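Local coordinates for protein endo-beta-1,4-glucanase (cellulase B) (Bacillus halodurans, PDB 4V2X) that hydrolyses beta-1,4-linked glucans, carrying a family 5 catalytic module, an immunoglobulin-like module and a CBM46 module, the last contributing to attack on xyloglucan and beta-1,3-1,4-glucans, at residues A[155-159]-A[171-175]; A[195-200]-A[241-245]; A[457-463]-A[475-481]. One frame throughout, in Å; residues are numbered along the deposited sequence.

Interaction 1 of 3, residues A[155-159]-A[171-175]; sequences WLWIY and KYRSL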
loop_
_atom_site.group_PDB
_atom_site.type_symbol
_atom_site.label_atom_id
_atom_site.label_comp_id
_atom_site.label_asym_id
_atom_site.label_seq_id
_atom_site.Cartn_x
_atom_site.Cartn_y
_atom_site.Cartn_z
ATOM N N TRP A 155 13.866 0.051 -17.399
ATOM C CA TRP A 155 13.242 -0.873 -18.368
ATOM C C TRP A 155 14.193 -1.918 -18.923
ATOM O O TRP A 155 13.756 -2.844 -19.603
ATOM C CB TRP A 155 12.570 -0.116 -19.528
ATOM C CG TRP A 155 13.489 0.750 -20.312
ATOM C CD1 TRP A 155 13.725 2.075 -20.108
ATOM C CD2 TRP A 155 14.295 0.367 -21.432
ATOM N NE1 TRP A 155 14.626 2.542 -21.026
ATOM C CE2 TRP A 155 14.999 1.514 -21.848
ATOM C CE3 TRP A 155 14.498 -0.836 -22.117
ATOM C CZ2 TRP A 155 15.886 1.502 -22.921
ATOM C CZ3 TRP A 155 15.382 -0.846 -23.184
ATOM C CH2 TRP A 155 16.063 0.317 -23.576
ATOM N N LEU A 156 15.484 -1.785 -18.639
ATOM C CA LEU A 156 16.430 -2.826 -18.998
ATOM C C LEU A 156 16.337 -4.030 -18.051
ATOM O O LEU A 156 16.520 -5.160 -18.486
ATOM C CB LEU A 156 17.854 -2.283 -19.032
ATOM C CG LEU A 156 18.141 -1.325 -20.194
ATOM C CD1 LEU A 156 19.407 -0.523 -19.946
ATOM C CD2 LEU A 156 18.219 -2.066 -21.521
ATOM N N TRP A 157 16.066 -3.797 -16.766
ATOM C CA TRP A 157 15.978 -4.912 -15.808
ATOM C C TRP A 157 15.126 -4.676 -14.549
ATOM O O TRP A 157 14.568 -5.628 -14.010
ATOM C CB TRP A 157 17.385 -5.388 -15.396
ATOM C CG TRP A 157 18.227 -4.313 -14.782
ATOM C CD1 TRP A 157 19.031 -3.429 -15.447
ATOM C CD2 TRP A 157 18.345 -3.995 -13.392
ATOM N NE1 TRP A 157 19.645 -2.591 -14.561
ATOM C CE2 TRP A 157 19.238 -2.906 -13.292
ATOM C CE3 TRP A 157 17.791 -4.525 -12.220
ATOM C CZ2 TRP A 157 19.584 -2.333 -12.070
ATOM C CZ3 TRP A 157 18.131 -3.951 -11.003
ATOM C CH2 TRP A 157 19.020 -2.867 -10.938
ATOM N N ILE A 158 15.014 -3.440 -14.064
ATOM C CA ILE A 158 14.325 -3.220 -12.790
ATOM C C ILE A 158 12.851 -3.668 -12.882
ATOM O O ILE A 158 12.303 -4.250 -11.938
ATOM C CB ILE A 158 14.441 -1.752 -12.315
ATOM C CG1 ILE A 158 15.883 -1.441 -11.919
ATOM C CG2 ILE A 158 13.501 -1.502 -11.139
ATOM C CD1 ILE A 158 16.165 0.028 -11.670
ATOM N N TYR A 159 12.246 -3.434 -14.044
ATOM C CA TYR A 159 10.850 -3.804 -14.311
ATOM C C TYR A 159 10.547 -5.295 -14.107
ATOM O O TYR A 159 9.377 -5.672 -13.990
ATOM C CB TYR A 159 10.471 -3.418 -15.747
ATOM C CG TYR A 159 10.986 -4.423 -16.742
ATOM C CD1 TYR A 159 12.325 -4.430 -17.110
ATOM C CD2 TYR A 159 10.146 -5.395 -17.277
ATOM C CE1 TYR A 159 12.820 -5.367 -17.987
ATOM C CE2 TYR A 159 10.633 -6.338 -18.165
ATOM C CZ TYR A 159 11.974 -6.313 -18.510
ATOM O OH TYR A 159 12.494 -7.232 -19.385
ATOM N N LYS A 171 20.494 -6.862 -7.157
ATOM C CA LYS A 171 21.202 -6.001 -8.106
ATOM C C LYS A 171 21.042 -4.511 -7.779
ATOM O O LYS A 171 22.016 -3.757 -7.768
ATOM C CB LYS A 171 20.687 -6.289 -9.514
ATOM C CG LYS A 171 21.501 -5.653 -10.625
ATOM C CD LYS A 171 21.063 -6.196 -11.970
ATOM C CE LYS A 171 21.734 -5.468 -13.122
ATOM N NZ LYS A 171 21.399 -6.104 -14.414
ATOM N N TYR A 172 19.805 -4.106 -7.506
ATOM C CA TYR A 172 19.477 -2.727 -7.132
ATOM C C TYR A 172 20.201 -2.319 -5.850
ATOM O O TYR A 172 20.822 -1.258 -5.795
ATOM C CB TYR A 172 17.965 -2.619 -6.962
ATOM C CG TYR A 172 17.391 -1.268 -6.620
ATOM C CD1 TYR A 172 17.147 -0.316 -7.607
ATOM C CD2 TYR A 172 17.004 -0.971 -5.319
ATOM C CE1 TYR A 172 16.572 0.910 -7.300
ATOM C CE2 TYR A 172 16.430 0.250 -5.006
ATOM C CZ TYR A 172 16.217 1.183 -5.994
ATOM O OH TYR A 172 15.636 2.378 -5.648
ATOM N N ARG A 173 20.128 -3.173 -4.828
ATOM C CA ARG A 173 20.832 -2.932 -3.572
ATOM C C ARG A 173 22.326 -2.748 -3.817
ATOM O O ARG A 173 22.932 -1.814 -3.301
ATOM C CB ARG A 173 20.586 -4.088 -2.596
ATOM C CG ARG A 173 21.476 -4.101 -1.365
ATOM C CD ARG A 173 21.023 -5.171 -0.384
ATOM N NE ARG A 173 19.930 -4.703 0.458
ATOM C CZ ARG A 173 20.103 -3.922 1.518
ATOM N NH1 ARG A 173 21.323 -3.529 1.855
ATOM N NH2 ARG A 173 19.061 -3.529 2.237
ATOM N N SER A 174 22.913 -3.638 -4.609
ATOM C CA SER A 174 24.347 -3.566 -4.875
ATOM C C SER A 174 24.747 -2.236 -5.511
ATOM O O SER A 174 25.738 -1.624 -5.119
ATOM C CB SER A 174 24.802 -4.715 -5.769
ATOM O OG SER A 174 26.180 -4.555 -6.069
ATOM N N LEU A 175 23.971 -1.787 -6.489
ATOM C CA LEU A 175 24.300 -0.552 -7.186
ATOM C C LEU A 175 24.216 0.640 -6.244
ATOM O O LEU A 175 25.123 1.469 -6.219
ATOM C CB LEU A 175 23.405 -0.351 -8.415
ATOM C CG LEU A 175 23.634 -1.316 -9.582
ATOM C CD1 LEU A 175 22.709 -0.973 -10.738
ATOM C CD2 LEU A 175 25.074 -1.312 -10.064
#
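In the connection between the third and fourth strands of the family 5 (beta/alpha)8 barrel, Trp157 of the short helix 153-158 lies against Lys171 of the long helix 165-183. The lysine runs extended over one face of the indole, a path set by CG standing anti to the backbone N (chi1 -170°). Its methylenes cover the six-membered ring, with Lys171 CD 3.6 Å from the centroid of that Trp157 ring in a CH-pi contact. Farther out, Lys171 NZ stands over the five-membered ring of Trp157, 3.6 Å from its centroid and 9° off the normal, a nearly face-on cation-pi pair. On the opposite face Ile158 CG1 lies near the rim, so the indole has a side chain on each face. The far end of the six-membered ring meets the second helix: Trp157 CZ2 touches Leu175 CD1 at 3.7 Å, and Trp157 CH2 reaches Tyr172 CB at 4.1 Å. Beside them Ile158 CD1 packs on Tyr172 CD1 at 4.2 Å. A large flat side chain suits this place because it reaches from the short helix to the long one and offers lysine a pi surface along its length. Asp153 accepts the indole N-H, which fixes the ring's edge, while Tyr172 OH bonds to the Leu218 carbonyl. Lys171 NZ also forms a salt bridge with Glu113; the carboxylate and the electron-rich ring would both stabilise the charged form, while the methylenes rest on the apolar part of the indole.

Interaction 2 of 3, residues A[195-200]-A[241-245]; sequences VNEPKF and PTMET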
loop_
_atom_site.group_PDB
_atom_site.type_symbol
_atom_site.label_atom_id
_atom_site.label_comp_id
_atom_site.label_asym_id
_atom_site.label_seq_id
_atom_site.Cartn_x
_atom_site.Cartn_y
_atom_site.Cartn_z
ATOM N N VAL A 195 15.319 5.852 -9.022
ATOM C CA VAL A 195 15.151 5.185 -10.313
ATOM C C VAL A 195 14.344 6.084 -11.242
ATOM O O VAL A 195 13.380 6.718 -10.812
ATOM C CB VAL A 195 14.454 3.807 -10.165
ATOM C CG1 VAL A 195 13.131 3.919 -9.426
ATOM C CG2 VAL A 195 14.232 3.152 -11.531
ATOM N N ASN A 196 14.737 6.137 -12.510
ATOM C CA ASN A 196 13.994 6.920 -13.500
ATOM C C ASN A 196 12.708 6.232 -13.966
ATOM O O ASN A 196 12.734 5.065 -14.335
ATOM C CB ASN A 196 14.865 7.159 -14.726
ATOM C CG ASN A 196 14.221 8.109 -15.709
ATOM O OD1 ASN A 196 13.942 9.251 -15.369
ATOM N ND2 ASN A 196 13.995 7.651 -16.931
ATOM N N GLU A 197 11.596 6.962 -13.967
ATOM C CA GLU A 197 10.353 6.510 -14.615
ATOM C C GLU A 197 10.034 5.030 -14.348
ATOM O O GLU A 197 9.879 4.231 -15.279
ATOM C CB GLU A 197 10.432 6.792 -16.125
ATOM C CG GLU A 197 10.586 8.279 -16.422
ATOM C CD GLU A 197 10.577 8.663 -17.893
ATOM O OE1 GLU A 197 10.736 7.799 -18.776
ATOM O OE2 GLU A 197 10.412 9.877 -18.162
ATOM N N PRO A 198 9.934 4.648 -13.065
ATOM C CA PRO A 198 9.735 3.238 -12.739
ATOM C C PRO A 198 8.415 2.669 -13.245
ATOM O O PRO A 198 7.393 3.342 -13.214
ATOM C CB PRO A 198 9.772 3.220 -11.207
ATOM C CG PRO A 198 9.444 4.612 -10.803
ATOM C CD PRO A 198 10.063 5.474 -11.855
ATOM N N LYS A 199 8.465 1.437 -13.735
ATOM C CA LYS A 199 7.258 0.690 -14.077
ATOM C C LYS A 199 7.609 -0.791 -14.093
ATOM O O LYS A 199 8.789 -1.145 -14.032
ATOM C CB LYS A 199 6.682 1.145 -15.416
ATOM C CG LYS A 199 7.579 0.938 -16.621
ATOM C CD LYS A 199 6.962 1.554 -17.864
ATOM C CE LYS A 199 7.639 1.067 -19.134
ATOM N NZ LYS A 199 9.117 1.218 -19.122
ATOM N N PHE A 200 6.593 -1.648 -14.142
ATOM C CA PHE A 200 6.813 -3.088 -13.982
ATOM C C PHE A 200 6.118 -3.901 -15.051
ATOM O O PHE A 200 5.751 -5.058 -14.849
ATOM C CB PHE A 200 6.431 -3.509 -12.563
ATOM C CG PHE A 200 7.242 -2.812 -11.538
ATOM C CD1 PHE A 200 8.500 -3.290 -11.193
ATOM C CD2 PHE A 200 6.809 -1.611 -10.992
ATOM C CE1 PHE A 200 9.292 -2.611 -10.289
ATOM C CE2 PHE A 200 7.600 -0.923 -10.092
ATOM C CZ PHE A 200 8.839 -1.427 -9.732
ATOM N N PRO A 241 10.440 9.071 -7.089
ATOM C CA PRO A 241 9.465 9.252 -8.150
ATOM C C PRO A 241 8.110 8.617 -7.885
ATOM O O PRO A 241 7.998 7.645 -7.137
ATOM C CB PRO A 241 10.115 8.514 -9.314
ATOM C CG PRO A 241 10.791 7.358 -8.648
ATOM C CD PRO A 241 11.329 7.924 -7.364
ATOM N N THR A 242 7.088 9.150 -8.544
ATOM C CA THR A 242 5.854 8.408 -8.757
ATOM C C THR A 242 6.070 7.335 -9.828
ATOM O O THR A 242 7.035 7.392 -10.605
ATOM C CB THR A 242 4.730 9.326 -9.261
ATOM O OG1 THR A 242 5.184 10.017 -10.429
ATOM C CG2 THR A 242 4.345 10.332 -8.220
ATOM N N MET A 243 5.152 6.376 -9.890
ATOM C CA MET A 243 5.150 5.378 -10.972
ATOM C C MET A 243 5.084 6.104 -12.313
ATOM O O MET A 243 4.271 7.028 -12.487
ATOM C CB MET A 243 3.954 4.423 -10.846
ATOM C CG MET A 243 4.090 3.131 -11.652
ATOM S SD MET A 243 5.298 1.976 -10.963
ATOM C CE MET A 243 4.435 1.481 -9.474
ATOM N N GLU A 244 5.965 5.702 -13.228
ATOM C CA GLU A 244 6.093 6.305 -14.568
ATOM C C GLU A 244 6.406 7.803 -14.531
ATOM O O GLU A 244 6.313 8.483 -15.555
ATOM C CB GLU A 244 4.829 6.047 -15.403
ATOM C CG GLU A 244 4.608 4.588 -15.756
ATOM C CD GLU A 244 3.437 4.361 -16.697
ATOM O OE1 GLU A 244 2.686 5.314 -17.000
ATOM O OE2 GLU A 244 3.273 3.215 -17.147
ATOM N N THR A 245 6.822 8.297 -13.367
ATOM C CA THR A 245 6.899 9.732 -13.064
ATOM C C THR A 245 5.645 10.487 -13.523
ATOM O O THR A 245 5.714 11.661 -13.900
ATOM C CB THR A 245 8.175 10.395 -13.621
ATOM O OG1 THR A 245 8.257 10.172 -15.035
ATOM C CG2 THR A 245 9.449 9.848 -12.911
#
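The backbones of Glu197 and Glu244 come within 4.3 Å, CA to CA, and Glu197, Glu244 and Thr245 all take left-handed backbone angles, uncommon for residues with side chains. They sit in the loops after the fourth and fifth strands of the catalytic (beta/alpha)8 barrel. Glu197 belongs to the Asn-Glu-Pro sequence of family 5, whose glutamate is the acid/base in relatives; its carboxylate bonds to His272, lies close to Glu319 and is near a bound cacodylate, consistent with an active-site role. The turn at Glu244 directs its backbone N-H at the preceding loop, where Glu244 N donates to Pro198 O at 2.8 Å in the carbonyl plane. Pro198 CG packs on Pro241 CG at 3.7 Å; two rigid, compact rings fit this close meeting of loops. The Met243 chain leaves opposite its backbone N (chi1 -163°) and then folds twice, which brings Met243 SD to 3.4 Å from Pro198 O. The sulfur also lies at the edge of the Phe200 ring, 3.8 Å from Phe200 CE2, a Met-aromatic contact that a flexible thioether readily makes. Glu244 OE2 accepts a hydrogen bond from Gly205 N. Thr245 turns its hydroxyl to the Glu244 carbonyl, Thr245 OG1 to Glu244 O 2.6 Å, and the same Thr245 OG1 rests 3.3 Å from Glu197 CG.

Interaction 3 of 3, residues A[457-463]-A[475-481]; sequences LGTNGMV and FRVNTYR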
loop_
_atom_site.group_PDB
_atom_site.type_symbol
_atom_site.label_atom_id
_atom_site.label_comp_id
_atom_site.label_asym_id
_atom_site.label_seq_id
_atom_site.Cartn_x
_atom_site.Cartn_y
_atom_site.Cartn_z
ATOM N N LEU A 457 7.922 34.114 -52.530
ATOM C CA LEU A 457 7.185 33.174 -51.679
ATOM C C LEU A 457 8.016 32.779 -50.466
ATOM O O LEU A 457 9.239 32.679 -50.552
ATOM C CB LEU A 457 6.779 31.929 -52.470
ATOM C CG LEU A 457 5.900 32.206 -53.692
ATOM C CD1 LEU A 457 5.538 30.908 -54.403
ATOM C CD2 LEU A 457 4.647 32.976 -53.309
ATOM N N GLY A 458 7.338 32.570 -49.340
ATOM C CA GLY A 458 7.989 32.209 -48.090
ATOM C C GLY A 458 8.128 33.428 -47.205
ATOM O O GLY A 458 7.434 34.436 -47.395
ATOM N N THR A 459 9.043 33.348 -46.249
ATOM C CA THR A 459 9.190 34.403 -45.252
ATOM C C THR A 459 9.935 35.599 -45.830
ATOM O O THR A 459 11.098 35.481 -46.214
ATOM C CB THR A 459 9.916 33.884 -43.995
ATOM O OG1 THR A 459 9.193 32.771 -43.451
ATOM C CG2 THR A 459 10.017 34.986 -42.942
ATOM N N ASN A 460 9.257 36.746 -45.872
ATOM C CA ASN A 460 9.801 37.983 -46.439
ATOM C C ASN A 460 10.535 38.813 -45.402
ATOM O O ASN A 460 11.479 39.524 -45.721
ATOM C CB ASN A 460 8.676 38.851 -47.023
ATOM C CG ASN A 460 7.787 38.095 -47.987
ATOM O OD1 ASN A 460 6.588 37.919 -47.735
ATOM N ND2 ASN A 460 8.367 37.630 -49.088
ATOM N N GLY A 461 10.082 38.734 -44.157
ATOM C CA GLY A 461 10.631 39.559 -43.101
ATOM C C GLY A 461 9.885 39.315 -41.817
ATOM O O GLY A 461 9.164 38.321 -41.693
ATOM N N MET A 462 10.034 40.232 -40.868
ATOM C CA MET A 462 9.495 40.047 -39.526
ATOM C C MET A 462 8.932 41.338 -38.957
ATOM O O MET A 462 9.497 42.405 -39.175
ATOM C CB MET A 462 10.602 39.546 -38.608
ATOM C CG MET A 462 10.128 39.064 -37.250
ATOM S SD MET A 462 11.520 38.417 -36.315
ATOM C CE MET A 462 12.368 37.516 -37.610
ATOM N N VAL A 463 7.818 41.223 -38.233
ATOM C CA VAL A 463 7.300 42.305 -37.411
ATOM C C VAL A 463 7.496 41.829 -35.973
ATOM O O VAL A 463 6.999 40.768 -35.597
ATOM C CB VAL A 463 5.816 42.597 -37.687
ATOM C CG1 VAL A 463 5.270 43.571 -36.659
ATOM C CG2 VAL A 463 5.646 43.149 -39.099
ATOM N N PHE A 475 6.520 38.019 -35.375
ATOM C CA PHE A 475 5.617 37.619 -36.446
ATOM C C PHE A 475 6.386 37.475 -37.748
ATOM O O PHE A 475 6.898 38.465 -38.285
ATOM C CB PHE A 475 4.518 38.662 -36.671
ATOM C CG PHE A 475 3.611 38.870 -35.495
ATOM C CD1 PHE A 475 2.553 37.997 -35.249
ATOM C CD2 PHE A 475 3.777 39.967 -34.662
ATOM C CE1 PHE A 475 1.712 38.197 -34.170
ATOM C CE2 PHE A 475 2.936 40.173 -33.588
ATOM C CZ PHE A 475 1.904 39.282 -33.339
ATOM N N ARG A 476 6.443 36.253 -38.264
ATOM C CA ARG A 476 7.064 36.006 -39.557
ATOM C C ARG A 476 6.071 36.426 -40.629
ATOM O O ARG A 476 4.918 35.975 -40.625
ATOM C CB ARG A 476 7.432 34.531 -39.706
ATOM C CG ARG A 476 8.449 34.064 -38.679
ATOM C CD ARG A 476 8.606 32.552 -38.684
ATOM N NE ARG A 476 9.289 32.098 -39.887
ATOM C CZ ARG A 476 10.603 32.173 -40.065
ATOM N NH1 ARG A 476 11.367 32.679 -39.112
ATOM N NH2 ARG A 476 11.150 31.745 -41.194
ATOM N N VAL A 477 6.498 37.313 -41.529
ATOM C CA VAL A 477 5.631 37.799 -42.591
ATOM C C VAL A 477 5.898 36.949 -43.830
ATOM O O VAL A 477 7.000 36.979 -44.379
ATOM C CB VAL A 477 5.859 39.298 -42.883
ATOM C CG1 VAL A 477 5.004 39.755 -44.060
ATOM C CG2 VAL A 477 5.563 40.127 -41.640
ATOM N N ASN A 478 4.887 36.182 -44.236
ATOM C CA ASN A 478 5.021 35.146 -45.256
ATOM C C ASN A 478 4.118 35.399 -46.444
ATOM O O ASN A 478 2.924 35.631 -46.274
ATOM C CB ASN A 478 4.652 33.781 -44.667
ATOM C CG ASN A 478 5.509 33.408 -43.472
ATOM O OD1 ASN A 478 6.677 33.778 -43.392
ATOM N ND2 ASN A 478 4.923 32.678 -42.522
ATOM N N THR A 479 4.682 35.344 -47.647
ATOM C CA THR A 479 3.875 35.394 -48.854
ATOM C C THR A 479 3.645 33.973 -49.343
ATOM O O THR A 479 4.578 33.173 -49.385
ATOM C CB THR A 479 4.564 36.218 -49.952
ATOM O OG1 THR A 479 4.748 37.561 -49.482
ATOM C CG2 THR A 479 3.727 36.236 -51.214
ATOM N N TYR A 480 2.401 33.665 -49.703
ATOM C CA TYR A 480 2.044 32.325 -50.157
ATOM C C TYR A 480 1.123 32.350 -51.377
ATOM O O TYR A 480 0.455 33.353 -51.662
ATOM C CB TYR A 480 1.373 31.542 -49.022
ATOM C CG TYR A 480 -0.070 31.944 -48.761
ATOM C CD1 TYR A 480 -0.373 33.101 -48.050
ATOM C CD2 TYR A 480 -1.126 31.182 -49.244
ATOM C CE1 TYR A 480 -1.683 33.477 -47.818
ATOM C CE2 TYR A 480 -2.440 31.550 -49.012
ATOM C CZ TYR A 480 -2.710 32.700 -48.292
ATOM O OH TYR A 480 -4.014 33.086 -48.058
ATOM N N ARG A 481 1.122 31.228 -52.102
ATOM C CA ARG A 481 0.089 30.907 -53.087
ATOM C C ARG A 481 -0.475 29.544 -52.725
ATOM O O ARG A 481 0.104 28.816 -51.920
ATOM C CB ARG A 481 0.650 30.804 -54.499
ATOM C CG ARG A 481 1.828 31.697 -54.800
ATOM C CD ARG A 481 2.370 31.396 -56.183
ATOM N NE ARG A 481 1.334 31.561 -57.203
ATOM C CZ ARG A 481 1.016 30.660 -58.131
ATOM N NH1 ARG A 481 1.662 29.502 -58.217
ATOM N NH2 ARG A 481 0.052 30.931 -58.999
#
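Asn460 grips the neighbouring strand twice: Thr479 OG1 donates to Asn460 OD1 at 2.6 Å, somewhat out of the amide plane, and Asn460 N donates to Val477 O at 2.7 Å, nearly along the C=O axis. CG of Asn460 stands beside the backbone N (chi1 -52°), which swings the amide across toward the threonine, and its ND2 is held by the Thr456 carbonyl. With an alanine here, the Thr479 hydroxyl is likely to lose its acceptor and a gap to open beside helix 445-452. Val477 also donates through its own N, to Gly461 O at 2.9 Å. Asn460 and Gly461 thus both face Val477, a classic beta bulge in the hairpin of strands 458-467 and 473-480 of the immunoglobulin-like module. Regular antiparallel pairing resumes on either side, with paired backbone bonds joining Gly458 to Thr479 and Val463 to Phe475. Gly458 has positive phi (100°), a conformation in which a beta carbon would collide with the carbonyl O of Leu457. Val463, Phe475, Val477 and Thr479 share one face, where branched and aromatic side chains fill the interior; Val463 CG2 meets Val477 CG2 at 3.9 Å, and Phe475 continues onto Val409 and Leu411 of strand 407-412. Just before Gly458, at the end of the hairpin pairing, Leu457 CD2 lies 4.0 Å from Thr479 CG2 and 3.4 Å from Arg481 CG, using the arginine's aliphatic stem as an apolar partner.

In the fold
Interactions 1, 2 and 3 follow one another along the chain without overlap. The first two belong to the catalytic barrel, their centres about 13 Å apart: interaction 1 lies in the excursion between strands 145-149 and 190-193, and interaction 2 in the loops leaving strands 190-193 and 238-241. They touch directly, Ile158 CD1 lying 3.7 Å from Val195 CG2, so helix 153-158 packs against the loop carrying Glu197. Interaction 3 is in the immunoglobulin-like module, its centre about 53 Å from that of interaction 1 and about 45 Å from that of interaction 2. It joins two neighbouring inner strands of a separate mixed sheet, and strand 473-480 leads on toward the C-terminal carbohydrate-binding module.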